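Local coordinates for lipoprotein (Colwellia psychrerythraea, PDB 3O0Y) that is of unknown function but, as a putative lipoprotein of the DUF885 family, is probably related to metallopeptidases of the Peptidase_MA clan, at residues F378-Y384 against H445-L450. Sequence-based numbering, arbitrary orientation.
Sequences FRTTPSY and HWQIAL
Trp446 NE1 and Thr380 O share one water, which bridges the segments. The water oxygen donates to Thr380 O at 2.8 Å and accepts from Trp446 NE1 at 3.0 Å. His445 NE2 donates directly to the backbone O of Tyr384 at 2.9 Å, with an N-H...O angle of 158°. The acceptor lies in the imidazole plane, whereas the nitrogen sits well above the carbonyl plane of Tyr384. His445 ND1 bonds to Tyr404 OH, so both ring nitrogens are engaged and the rotation of the ring is fixed. Ala449 CB lies over one face of this ring. Ala449 CB also meets Pro382 CB at 3.6 Å and Tyr384 CD2 at 3.7 Å.

These contacts seat the loop between helix 353-373 and strand 387-390 on helix 444-452. Pro382 CD comes down over one face of the Trp446 indole, the two side chains crossing at about a right angle. Pro382 CD is 3.4 Å from the centroid of the Trp446 six-membered ring and almost on the ring normal, a CH-pi contact. With chi1 at -163°, the Trp446 side chain turns away from its own backbone N, and the indole reaches from the helix to the loop.

An alanine in place of Trp446 would probably leave the water without its indole donor and Pro382 without an aromatic face to pack on. The Phe378 ring meets the pyrrole part of the indole obliquely, planes at 79°. Leu450 CD2 touches Thr380 CG2 and Pro382 CB, each at 3.8 Å.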
ATOM      1  N   PHE A 378      20.885  -3.977  12.360  1.00  7.53           N
ATOM      2  CA  PHE A 378      20.480  -3.964  10.965  1.00  6.25           C
ATOM      3  C   PHE A 378      21.782  -3.809  10.154  1.00  7.09           C
ATOM      4  O   PHE A 378      22.155  -2.705   9.716  1.00  7.01           O
ATOM      5  CB  PHE A 378      19.524  -2.849  10.704  1.00  7.44           C
ATOM      6  CG  PHE A 378      18.142  -3.078  11.246  1.00  4.78           C
ATOM      7  CD1 PHE A 378      17.259  -3.972  10.632  1.00  6.61           C
ATOM      8  CD2 PHE A 378      17.723  -2.471  12.463  1.00  8.41           C
ATOM      9  CE1 PHE A 378      15.993  -4.148  11.156  1.00  6.26           C
ATOM     10  CE2 PHE A 378      16.383  -2.613  12.892  1.00  7.06           C
ATOM     11  CZ  PHE A 378      15.570  -3.426  12.281  1.00  5.71           C
ATOM     12  N   ARG A 379      22.472  -4.916  10.031  1.00  7.47           N
ATOM     13  CA  ARG A 379      23.858  -4.869   9.654  1.00  8.95           C
ATOM     14  C   ARG A 379      24.051  -4.880   8.098  1.00 11.20           C
ATOM     15  O   ARG A 379      25.198  -4.693   7.617  1.00 12.43           O
ATOM     16  CB  ARG A 379      24.599  -6.030  10.276  1.00 12.36           C
ATOM     17  CG  ARG A 379      24.622  -6.057  11.779  1.00 12.78           C
ATOM     18  CD  ARG A 379      25.275  -7.357  12.217  1.00 19.53           C
ATOM     19  NE  ARG A 379      24.544  -8.507  11.646  1.00 24.90           N
ATOM     20  CZ  ARG A 379      24.819  -9.798  11.860  1.00 29.35           C
ATOM     21  NH1 ARG A 379      25.836 -10.188  12.657  1.00 24.97           N
ATOM     22  NH2 ARG A 379      24.043 -10.703  11.302  1.00 23.86           N
ATOM     23  N   THR A 380      22.989  -5.112   7.352  1.00  9.28           N
ATOM     24  CA  THR A 380      23.022  -5.093   5.875  1.00  8.88           C
ATOM     25  C   THR A 380      22.273  -3.832   5.401  1.00  8.36           C
ATOM     26  O   THR A 380      21.064  -3.673   5.579  1.00  7.47           O
ATOM     27  CB  THR A 380      22.368  -6.343   5.308  1.00 10.36           C
ATOM     28  OG1 THR A 380      23.106  -7.494   5.760  1.00 12.25           O
ATOM     29  CG2 THR A 380      22.457  -6.293   3.792  1.00 12.23           C
ATOM     30  N   THR A 381      22.999  -2.912   4.788  1.00  9.44           N
ATOM     31  CA  THR A 381      22.438  -1.647   4.278  1.00  7.56           C
ATOM     32  C   THR A 381      21.979  -1.832   2.852  1.00  8.17           C
ATOM     33  O   THR A 381      22.750  -2.296   2.000  1.00 10.45           O
ATOM     34  CB  THR A 381      23.474  -0.505   4.323  1.00 10.56           C
ATOM     35  OG1 THR A 381      23.890  -0.339   5.681  1.00 13.20           O
ATOM     36  CG2 THR A 381      22.879   0.789   3.788  1.00  8.01           C
ATOM     37  N   PRO A 382      20.745  -1.454   2.579  1.00  7.37           N
ATOM     38  CA  PRO A 382      20.264  -1.623   1.209  1.00  8.07           C
ATOM     39  C   PRO A 382      20.920  -0.602   0.272  1.00  8.14           C
ATOM     40  O   PRO A 382      21.436   0.408   0.739  1.00  7.98           O
ATOM     41  CB  PRO A 382      18.797  -1.342   1.308  1.00 10.17           C
ATOM     42  CG  PRO A 382      18.617  -0.575   2.555  1.00 10.88           C
ATOM     43  CD  PRO A 382      19.686  -0.966   3.488  1.00  8.98           C
ATOM     44  N   SER A 383      20.916  -0.872  -1.033  1.00  6.62           N
ATOM     45  CA  SER A 383      21.621  -0.026  -2.005  1.00  6.96           C
ATOM     46  C   SER A 383      20.827   1.234  -2.478  1.00  9.23           C
ATOM     47  O   SER A 383      21.267   1.917  -3.427  1.00  9.02           O
ATOM     48  CB  SER A 383      21.956  -0.832  -3.254  1.00  8.42           C
ATOM     49  OG  SER A 383      20.753  -1.143  -3.961  1.00  6.65           O
ATOM     50  N   TYR A 384      19.722   1.563  -1.810  1.00  8.94           N
ATOM     51  CA  TYR A 384      18.848   2.663  -2.144  1.00  7.13           C
ATOM     52  C   TYR A 384      18.706   3.595  -0.942  1.00  9.54           C
ATOM     53  O   TYR A 384      18.660   3.109   0.168  1.00  7.92           O
ATOM     54  CB  TYR A 384      17.447   2.180  -2.501  1.00  7.58           C
ATOM     55  CG  TYR A 384      17.380   1.156  -3.567  1.00  9.04           C
ATOM     56  CD1 TYR A 384      17.006   1.501  -4.884  1.00  7.70           C
ATOM     57  CD2 TYR A 384      17.495  -0.197  -3.267  1.00  7.60           C
ATOM     58  CE1 TYR A 384      16.884   0.520  -5.846  1.00  8.28           C
ATOM     59  CE2 TYR A 384      17.370  -1.186  -4.263  1.00  7.50           C
ATOM     60  CZ  TYR A 384      17.078  -0.790  -5.546  1.00  7.48           C
ATOM     61  OH  TYR A 384      16.895  -1.723  -6.529  1.00  8.37           O
ATOM     62  N   HIS A 445      10.988   1.616   3.821  1.00  5.43           N
ATOM     63  CA  HIS A 445      12.116   1.810   2.908  1.00  5.66           C
ATOM     64  C   HIS A 445      13.194   0.741   3.134  1.00  6.16           C
ATOM     65  O   HIS A 445      13.676   0.072   2.199  1.00  6.95           O
ATOM     66  CB  HIS A 445      12.722   3.213   3.023  1.00  6.94           C
ATOM     67  CG  HIS A 445      13.941   3.357   2.155  1.00  6.13           C
ATOM     68  ND1 HIS A 445      13.828   3.412   0.780  1.00  6.07           N
ATOM     69  CD2 HIS A 445      15.273   3.256   2.431  1.00  7.87           C
ATOM     70  CE1 HIS A 445      15.054   3.427   0.248  1.00  6.84           C
ATOM     71  NE2 HIS A 445      15.956   3.309   1.224  1.00  6.36           N
ATOM     72  N   TRP A 446      13.574   0.520   4.392  1.00  5.01           N
ATOM     73  CA  TRP A 446      14.638  -0.391   4.688  1.00  6.90           C
ATOM     74  C   TRP A 446      14.245  -1.799   4.156  1.00  6.96           C
ATOM     75  O   TRP A 446      15.053  -2.472   3.520  1.00  5.68           O
ATOM     76  CB  TRP A 446      14.945  -0.396   6.180  1.00  7.31           C
ATOM     77  CG  TRP A 446      16.284  -0.989   6.551  1.00  3.80           C
ATOM     78  CD1 TRP A 446      16.513  -2.226   7.095  1.00  3.50           C
ATOM     79  CD2 TRP A 446      17.540  -0.326   6.525  1.00  4.81           C
ATOM     80  NE1 TRP A 446      17.830  -2.367   7.390  1.00  5.50           N
ATOM     81  CE2 TRP A 446      18.492  -1.232   7.038  1.00  3.92           C
ATOM     82  CE3 TRP A 446      17.952   0.948   6.117  1.00  5.08           C
ATOM     83  CZ2 TRP A 446      19.834  -0.915   7.160  1.00  5.66           C
ATOM     84  CZ3 TRP A 446      19.276   1.246   6.245  1.00  5.44           C
ATOM     85  CH2 TRP A 446      20.195   0.356   6.813  1.00  5.39           C
ATOM     86  N   GLN A 447      13.014  -2.194   4.411  1.00  5.63           N
ATOM     87  CA  GLN A 447      12.542  -3.542   4.063  1.00  7.03           C
ATOM     88  C   GLN A 447      12.402  -3.697   2.575  1.00  6.34           C
ATOM     89  O   GLN A 447      13.010  -4.628   1.987  1.00  5.97           O
ATOM     90  CB  GLN A 447      11.253  -3.860   4.783  1.00  5.43           C
ATOM     91  CG  GLN A 447      10.612  -5.174   4.473  1.00  5.02           C
ATOM     92  CD  GLN A 447       9.734  -5.103   3.268  1.00  6.05           C
ATOM     93  OE1 GLN A 447       8.702  -4.454   3.282  1.00  9.40           O
ATOM     94  NE2 GLN A 447      10.075  -5.937   2.237  1.00  5.95           N
ATOM     95  N   ILE A 448      11.694  -2.757   1.958  1.00  5.91           N
ATOM     96  CA  ILE A 448      11.456  -2.848   0.476  1.00  6.03           C
ATOM     97  C   ILE A 448      12.762  -2.782  -0.327  1.00  6.45           C
ATOM     98  O   ILE A 448      12.991  -3.529  -1.256  1.00  6.74           O
ATOM     99  CB  ILE A 448      10.455  -1.774   0.052  1.00  6.52           C
ATOM    100  CG1 ILE A 448       9.067  -2.218   0.500  1.00 10.33           C
ATOM    101  CG2 ILE A 448      10.476  -1.462  -1.479  1.00  6.86           C
ATOM    102  CD1 ILE A 448       8.029  -1.160   0.439  1.00 14.44           C
ATOM    103  N   ALA A 449      13.640  -1.870   0.029  1.00  4.85           N
ATOM    104  CA  ALA A 449      14.901  -1.754  -0.620  1.00  6.73           C
ATOM    105  C   ALA A 449      15.784  -2.990  -0.465  1.00  7.73           C
ATOM    106  O   ALA A 449      16.386  -3.489  -1.445  1.00  6.69           O
ATOM    107  CB  ALA A 449      15.649  -0.454  -0.088  1.00  5.61           C
ATOM    108  N   LEU A 450      15.825  -3.567   0.746  1.00  6.01           N
ATOM    109  CA  LEU A 450      16.526  -4.852   0.909  1.00  6.78           C
ATOM    110  C   LEU A 450      15.907  -5.939   0.026  1.00  6.93           C
ATOM    111  O   LEU A 450      16.631  -6.725  -0.549  1.00  5.82           O
ATOM    112  CB  LEU A 450      16.619  -5.264   2.385  1.00  7.15           C
ATOM    113  CG  LEU A 450      17.624  -4.499   3.207  1.00  6.89           C
ATOM    114  CD1 LEU A 450      17.427  -4.798   4.746  1.00  4.25           C
ATOM    115  CD2 LEU A 450      19.131  -4.809   2.741  1.00  7.68           C
TER
HETATM  116  O   HOH W   1      19.691  -4.715   7.780  1.00  7.06           O